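Local coordinates for pseudoaglycone deacetylase Dbv21 (Actinoplanes teichomyceticus, PDB 3DFI), which probably removes an acetyl group from the pseudoaglycone of the antibiotic A40926, as a zinc-binding hydrolase of the PIG-L (GlcNAc-PI de-N-acetylase) family, at residues P51-P54 against A55-R58; R58-A61 against R62-L65; K162-R165 against D166-L170. All coordinates share one frame; numbering follows the deposited sequence.

From the N terminus, the chain leaves strand 37-42 and, after a loop, enters helix 54-63. Contact 1 (51-54 against 55-58) caps the start of that helix, and contact 2 (58-61 against 62-65) follows directly, sharing R58, and finishes it. Their centres lie about 9 Å apart, and Y52 of contact 1 touches H60 of contact 2. Contact 3 (162-165 against 166-170) comes much later, within helix 159-174 of the unit joining parallel strands 148-152 and 179-182, its centre about 28 Å from that of either other contact. All three are local helical contacts, in series; none closes a long loop, nests in another or crosses it.

Contact 1. Residues P51-P54 against A55-R58; sequences PYSP and AAER
S53 turns OG into the position between its own backbone N and carbonyl carbon (chi1 73°), from which the hydroxyl oxygen reaches forward to the first turn of the helix and accepts from A56 N at 3.2 Å, a capping bond that makes S53 the N-cap. Y52 has CG beside its backbone N and anti to its carbonyl carbon (chi1 -60°); its CB rests against A56 while the ring leads away from 55-58, along the helix toward H60. The S53 hydroxyl also packs on the methyl of A56, S53 OG lying 3.5 Å from A56 CB. The carbonyl of S53 does a second job: E57 N bonds to S53 O at 2.8 Å, nearly in line with the C=O, and A56 N approaches the same oxygen from above the carbonyl plane, S53 O to A56 N measuring 2.9 Å. A56 N is thus shared between the hydroxyl and carbonyl oxygens of one residue. P54 fills the first helical position, where its lack of an N-H costs no bond, and P54 O receives R58 N at 2.9 Å. Beside the cap, Y52 CB lies 3.9 Å from A56 CB, and E57 OE1 comes to 3.6 Å from Y52 CB. That oxygen stands at the edge of the tyrosine ring, and the carboxylate is turned 87° against the ring plane. Lying near the N-terminal end of the helix, the E57 carboxylate is probably favoured by the helix dipole. The contact is a surface N-cap where the loop after strand 37-42 enters helix 54-63. Y52 carries it inward: its ring packs edge-to-face with H60, a turn beyond A56, and its OH bonds to A48 O in the loop and to A71 N at the start of helix 71-86.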
loop_
_atom_site.group_PDB
_atom_site.type_symbol
_atom_site.label_atom_id
_atom_site.label_comp_id
_atom_site.label_asym_id
_atom_site.label_seq_id
_atom_site.Cartn_x
_atom_site.Cartn_y
_atom_site.Cartn_z
ATOM N N PRO A 51 -14.098 5.424 23.409
ATOM C CA PRO A 51 -13.755 6.826 23.141
ATOM C C PRO A 51 -12.296 7.043 22.759
ATOM O O PRO A 51 -11.436 6.239 23.123
ATOM C CB PRO A 51 -14.074 7.529 24.467
ATOM C CG PRO A 51 -14.113 6.442 25.523
ATOM C CD PRO A 51 -13.984 5.102 24.842
ATOM N N TYR A 52 -12.033 8.128 22.031
ATOM C CA TYR A 52 -10.690 8.423 21.523
ATOM C C TYR A 52 -10.050 9.636 22.189
ATOM O O TYR A 52 -10.710 10.381 22.908
ATOM C CB TYR A 52 -10.734 8.662 20.010
ATOM C CG TYR A 52 -11.246 7.494 19.208
ATOM C CD1 TYR A 52 -10.462 6.353 19.029
ATOM C CD2 TYR A 52 -12.513 7.532 18.617
ATOM C CE1 TYR A 52 -10.923 5.272 18.299
ATOM C CE2 TYR A 52 -12.985 6.453 17.871
ATOM C CZ TYR A 52 -12.177 5.331 17.717
ATOM O OH TYR A 52 -12.627 4.261 17.003
ATOM N N SER A 53 -8.758 9.826 21.927
ATOM C CA SER A 53 -8.040 11.031 22.341
ATOM C C SER A 53 -8.424 12.209 21.439
ATOM O O SER A 53 -8.762 12.001 20.269
ATOM C CB SER A 53 -6.526 10.800 22.276
ATOM O OG SER A 53 -6.065 10.766 20.937
ATOM N N PRO A 54 -8.365 13.449 21.968
ATOM C CA PRO A 54 -8.589 14.629 21.120
ATOM C C PRO A 54 -7.740 14.619 19.837
ATOM O O PRO A 54 -8.232 14.995 18.774
ATOM C CB PRO A 54 -8.176 15.794 22.024
ATOM C CG PRO A 54 -8.391 15.289 23.403
ATOM C CD PRO A 54 -8.094 13.825 23.371
ATOM N N ALA A 55 -6.487 14.176 19.940
ATOM C CA ALA A 55 -5.589 14.095 18.786
ATOM C C ALA A 55 -6.102 13.132 17.711
ATOM O O ALA A 55 -5.824 13.318 16.517
ATOM C CB ALA A 55 -4.194 13.702 19.230
ATOM N N ALA A 56 -6.842 12.106 18.143
ATOM C CA ALA A 56 -7.461 11.131 17.236
ATOM C C ALA A 56 -8.810 11.651 16.755
ATOM O O ALA A 56 -9.204 11.410 15.615
ATOM C CB ALA A 56 -7.638 9.790 17.928
ATOM N N GLU A 57 -9.505 12.356 17.645
ATOM C CA GLU A 57 -10.781 12.995 17.345
ATOM C C GLU A 57 -10.627 14.012 16.212
ATOM O O GLU A 57 -11.564 14.247 15.449
ATOM C CB GLU A 57 -11.305 13.720 18.583
ATOM C CG GLU A 57 -12.807 13.686 18.751
ATOM C CD GLU A 57 -13.250 12.670 19.793
ATOM O OE1 GLU A 57 -12.861 11.487 19.668
ATOM O OE2 GLU A 57 -13.988 13.061 20.733
ATOM N N ARG A 58 -9.438 14.604 16.119
ATOM C CA ARG A 58 -9.142 15.652 15.150
ATOM C C ARG A 58 -8.988 15.039 13.769
ATOM O O ARG A 58 -9.492 15.574 12.784
ATOM C CB ARG A 58 -7.865 16.400 15.566
ATOM C CG ARG A 58 -7.781 17.870 15.133
ATOM C CD ARG A 58 -6.775 18.053 13.989
ATOM N NE ARG A 58 -6.460 19.466 13.741
ATOM C CZ ARG A 58 -5.482 19.904 12.945
ATOM N NH1 ARG A 58 -4.690 19.046 12.303
ATOM N NH2 ARG A 58 -5.286 21.208 12.794
#

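Contact 2. Residues R58-A61 against R62-L65; sequences RFHA and RWGL
F59 and R62 form a cation-pi pair: the side chains run side by side, pointing the same way, and the bend at chi3 (-20°) of R62 swings its guanidinium over the ring. R62 NH2 stands 3.4 Å above the plane of the F59 ring, over its centre, and R62 CZ is 4.6 Å from the F59 ring centroid. The two planes differ by 77°, so the guanidinium stands upright on the ring. R58 NH1 and R62 NH1 face each other as two donors 3.0 Å apart without a bond; the charges would be expected to repel, and so close an approach between exposed side chains is doubtful in detail. Among the aromatic groups, the W63 indole lays a face over F59 O, and W63 CZ3 reaches the edge of the H60 imidazole, 3.7 Å from H60 CD2. The hydrogen bonds end the helix in a Schellman motif: L65 N returns to H60 O at 3.1 Å, G64 N to A61 O at 3.1 Å, and G64 adopts positive phi, suited to glycine. Buried W63 touches R75 and T228, its side chain about 10 Å from the zinc ion. The cation-pi pair probably eases the R62 charge at the surface, while inside H60 NE2 bonds to Y100 OH.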
loop_
_atom_site.group_PDB
_atom_site.type_symbol
_atom_site.label_atom_id
_atom_site.label_comp_id
_atom_site.label_asym_id
_atom_site.label_seq_id
_atom_site.Cartn_x
_atom_site.Cartn_y
_atom_site.Cartn_z
ATOM N N ARG A 58 -9.438 14.604 16.119
ATOM C CA ARG A 58 -9.142 15.652 15.150
ATOM C C ARG A 58 -8.988 15.039 13.769
ATOM O O ARG A 58 -9.492 15.574 12.784
ATOM C CB ARG A 58 -7.865 16.400 15.566
ATOM C CG ARG A 58 -7.781 17.870 15.133
ATOM C CD ARG A 58 -6.775 18.053 13.989
ATOM N NE ARG A 58 -6.460 19.466 13.741
ATOM C CZ ARG A 58 -5.482 19.904 12.945
ATOM N NH1 ARG A 58 -4.690 19.046 12.303
ATOM N NH2 ARG A 58 -5.286 21.208 12.794
ATOM N N PHE A 59 -8.293 13.911 13.716
ATOM C CA PHE A 59 -8.110 13.151 12.480
ATOM C C PHE A 59 -9.421 12.545 12.000
ATOM O O PHE A 59 -9.673 12.484 10.796
ATOM C CB PHE A 59 -7.082 12.036 12.676
ATOM C CG PHE A 59 -5.699 12.395 12.215
ATOM C CD1 PHE A 59 -5.291 12.103 10.917
ATOM C CD2 PHE A 59 -4.800 13.016 13.080
ATOM C CE1 PHE A 59 -4.007 12.424 10.477
ATOM C CE2 PHE A 59 -3.509 13.346 12.655
ATOM C CZ PHE A 59 -3.113 13.050 11.348
ATOM N N HIS A 60 -10.236 12.094 12.952
ATOM C CA HIS A 60 -11.525 11.493 12.647
ATOM C C HIS A 60 -12.492 12.544 12.094
ATOM O O HIS A 60 -13.098 12.327 11.052
ATOM C CB HIS A 60 -12.112 10.778 13.866
ATOM C CG HIS A 60 -11.288 9.620 14.351
ATOM N ND1 HIS A 60 -11.505 9.015 15.569
ATOM C CD2 HIS A 60 -10.243 8.964 13.787
ATOM C CE1 HIS A 60 -10.641 8.030 15.732
ATOM N NE2 HIS A 60 -9.860 7.980 14.668
ATOM N N ALA A 61 -12.612 13.680 12.784
ATOM C CA ALA A 61 -13.423 14.808 12.308
ATOM C C ALA A 61 -13.090 15.219 10.872
ATOM O O ALA A 61 -13.998 15.520 10.099
ATOM C CB ALA A 61 -13.317 16.010 13.257
ATOM N N ARG A 62 -11.801 15.226 10.530
ATOM C CA ARG A 62 -11.327 15.490 9.165
ATOM C C ARG A 62 -11.742 14.430 8.136
ATOM O O ARG A 62 -11.835 14.721 6.930
ATOM C CB ARG A 62 -9.797 15.646 9.133
ATOM C CG ARG A 62 -9.333 16.905 8.371
ATOM C CD ARG A 62 -7.811 17.015 8.190
ATOM N NE ARG A 62 -7.032 16.195 9.131
ATOM C CZ ARG A 62 -5.946 16.613 9.789
ATOM N NH1 ARG A 62 -5.503 17.856 9.643
ATOM N NH2 ARG A 62 -5.310 15.788 10.615
ATOM N N TRP A 63 -11.958 13.202 8.601
ATOM C CA TRP A 63 -12.456 12.143 7.730
ATOM C C TRP A 63 -13.992 12.161 7.641
ATOM O O TRP A 63 -14.578 11.430 6.846
ATOM C CB TRP A 63 -11.979 10.790 8.219
ATOM C CG TRP A 63 -10.490 10.630 8.178
ATOM C CD1 TRP A 63 -9.605 11.314 7.387
ATOM C CD2 TRP A 63 -9.714 9.703 8.939
ATOM N NE1 TRP A 63 -8.324 10.882 7.629
ATOM C CE2 TRP A 63 -8.363 9.885 8.570
ATOM C CE3 TRP A 63 -10.029 8.729 9.886
ATOM C CZ2 TRP A 63 -7.333 9.148 9.131
ATOM C CZ3 TRP A 63 -8.986 7.985 10.441
ATOM C CH2 TRP A 63 -7.665 8.206 10.066
ATOM N N GLY A 64 -14.632 12.999 8.446
ATOM C CA GLY A 64 -16.087 13.122 8.422
ATOM C C GLY A 64 -16.810 12.187 9.375
ATOM O O GLY A 64 -18.023 11.973 9.232
ATOM N N LEU A 65 -16.066 11.657 10.352
ATOM C CA LEU A 65 -16.583 10.710 11.353
ATOM C C LEU A 65 -16.972 11.415 12.655
ATOM O O LEU A 65 -16.345 12.398 13.038
ATOM C CB LEU A 65 -15.545 9.603 11.656
ATOM C CG LEU A 65 -14.972 8.808 10.473
ATOM C CD1 LEU A 65 -13.934 7.812 10.938
ATOM C CD2 LEU A 65 -16.082 8.098 9.696
#

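Contact 3. Residues K162-R165 against D166-L170; sequences KATR and DATLL
T164 and T168 make the close-packed face of the contact. Their side chains lie side by side, one turn apart, and T164 O receives two bonds from the later residue: T168 N at 2.9 Å and T168 OG1 at 2.7 Å, from opposite faces of the carbonyl plane. OG1 can fold back so because it sits beside its own backbone N (chi1 -53°). T164 OG1 likewise bonds to D160 O, so both buried hydroxyls are satisfied within the helix, and the two threonines can press on I13 and T151 of the central sheet while A167 meets V130 and I133 of helix 126-144. R165 and D166 form the next flank. A bend at chi3 (69°) brings the guanidinium alongside the carboxylate, nearly coplanar with it at 14°, and one oxygen takes both bonds: R165 NE to D166 OD1 is 2.9 Å and R165 NH2 to D166 OD1 is 3.0 Å. R165 CG also rests on L169, 3.9 Å from its CD1. The loose, solvent side is K162, whose NZ stays 4.4 Å from D166 OD2, too far for a salt bridge. D166 probably offsets the charge of buried R165, while V153 O takes a bond from R165 NH1 and E196 O one from NH2, linking this helix, which carries zinc ligand H161 in its first turn, to two neighbouring loops.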
loop_
_atom_site.group_PDB
_atom_site.type_symbol
_atom_site.label_atom_id
_atom_site.label_comp_id
_atom_site.label_asym_id
_atom_site.label_seq_id
_atom_site.Cartn_x
_atom_site.Cartn_y
_atom_site.Cartn_z
ATOM N N LYS A 162 7.995 3.283 6.181
ATOM C CA LYS A 162 9.382 2.851 6.399
ATOM C C LYS A 162 9.399 1.539 7.194
ATOM O O LYS A 162 10.053 0.573 6.789
ATOM C CB LYS A 162 10.177 3.958 7.108
ATOM C CG LYS A 162 11.683 3.765 7.158
ATOM C CD LYS A 162 12.343 4.979 7.794
ATOM C CE LYS A 162 13.859 4.912 7.737
ATOM N NZ LYS A 162 14.450 4.346 8.994
ATOM N N ALA A 163 8.639 1.477 8.290
ATOM C CA ALA A 163 8.616 0.258 9.109
ATOM C C ALA A 163 8.091 -0.937 8.297
ATOM O O ALA A 163 8.700 -2.013 8.332
ATOM C CB ALA A 163 7.789 0.459 10.366
ATOM N N THR A 164 6.982 -0.743 7.569
ATOM C CA THR A 164 6.383 -1.820 6.757
ATOM C C THR A 164 7.374 -2.360 5.688
ATOM O O THR A 164 7.590 -3.583 5.554
ATOM C CB THR A 164 5.102 -1.328 6.116
ATOM O OG1 THR A 164 4.178 -0.995 7.164
ATOM C CG2 THR A 164 4.486 -2.402 5.170
ATOM N N ARG A 165 7.973 -1.433 4.956
ATOM C CA ARG A 165 8.975 -1.755 3.939
ATOM C C ARG A 165 10.143 -2.561 4.520
ATOM O O ARG A 165 10.488 -3.640 4.000
ATOM C CB ARG A 165 9.500 -0.461 3.275
ATOM C CG ARG A 165 10.584 -0.705 2.222
ATOM C CD ARG A 165 11.311 0.579 1.887
ATOM N NE ARG A 165 12.109 1.008 3.037
ATOM C CZ ARG A 165 12.778 2.150 3.102
ATOM N NH1 ARG A 165 12.738 2.984 2.087
ATOM N NH2 ARG A 165 13.470 2.457 4.193
ATOM N N ASP A 166 10.743 -2.034 5.592
ATOM C CA ASP A 166 11.927 -2.638 6.193
ATOM C C ASP A 166 11.637 -4.062 6.697
ATOM O O ASP A 166 12.438 -4.995 6.492
ATOM C CB ASP A 166 12.486 -1.736 7.306
ATOM C CG ASP A 166 13.161 -0.450 6.751
ATOM O OD1 ASP A 166 13.104 -0.191 5.520
ATOM O OD2 ASP A 166 13.774 0.295 7.550
ATOM N N ALA A 167 10.476 -4.213 7.340
ATOM C CA ALA A 167 10.037 -5.518 7.835
ATOM C C ALA A 167 9.780 -6.498 6.682
ATOM O O ALA A 167 10.137 -7.666 6.791
ATOM C CB ALA A 167 8.768 -5.371 8.711
ATOM N N THR A 168 9.186 -5.996 5.586
ATOM C CA THR A 168 8.883 -6.815 4.415
ATOM C C THR A 168 10.170 -7.282 3.722
ATOM O O THR A 168 10.283 -8.449 3.324
ATOM C CB THR A 168 7.950 -6.099 3.398
ATOM O OG1 THR A 168 6.761 -5.619 4.045
ATOM C CG2 THR A 168 7.569 -7.068 2.252
ATOM N N LEU A 169 11.166 -6.405 3.632
ATOM C CA LEU A 169 12.466 -6.799 3.040
ATOM C C LEU A 169 13.130 -7.964 3.776
ATOM O O LEU A 169 13.639 -8.901 3.157
ATOM C CB LEU A 169 13.422 -5.605 2.971
ATOM C CG LEU A 169 13.062 -4.542 1.917
ATOM C CD1 LEU A 169 13.651 -3.185 2.295
ATOM C CD2 LEU A 169 13.562 -4.980 0.520
ATOM N N LEU A 170 13.136 -7.891 5.101
ATOM C CA LEU A 170 13.638 -8.986 5.947
ATOM C C LEU A 170 12.831 -10.297 5.812
ATOM O O LEU A 170 13.398 -11.398 5.739
ATOM C CB LEU A 170 13.658 -8.527 7.416
ATOM C CG LEU A 170 14.757 -7.536 7.815
ATOM C CD1 LEU A 170 14.417 -6.870 9.143
ATOM C CD2 LEU A 170 16.136 -8.208 7.869
#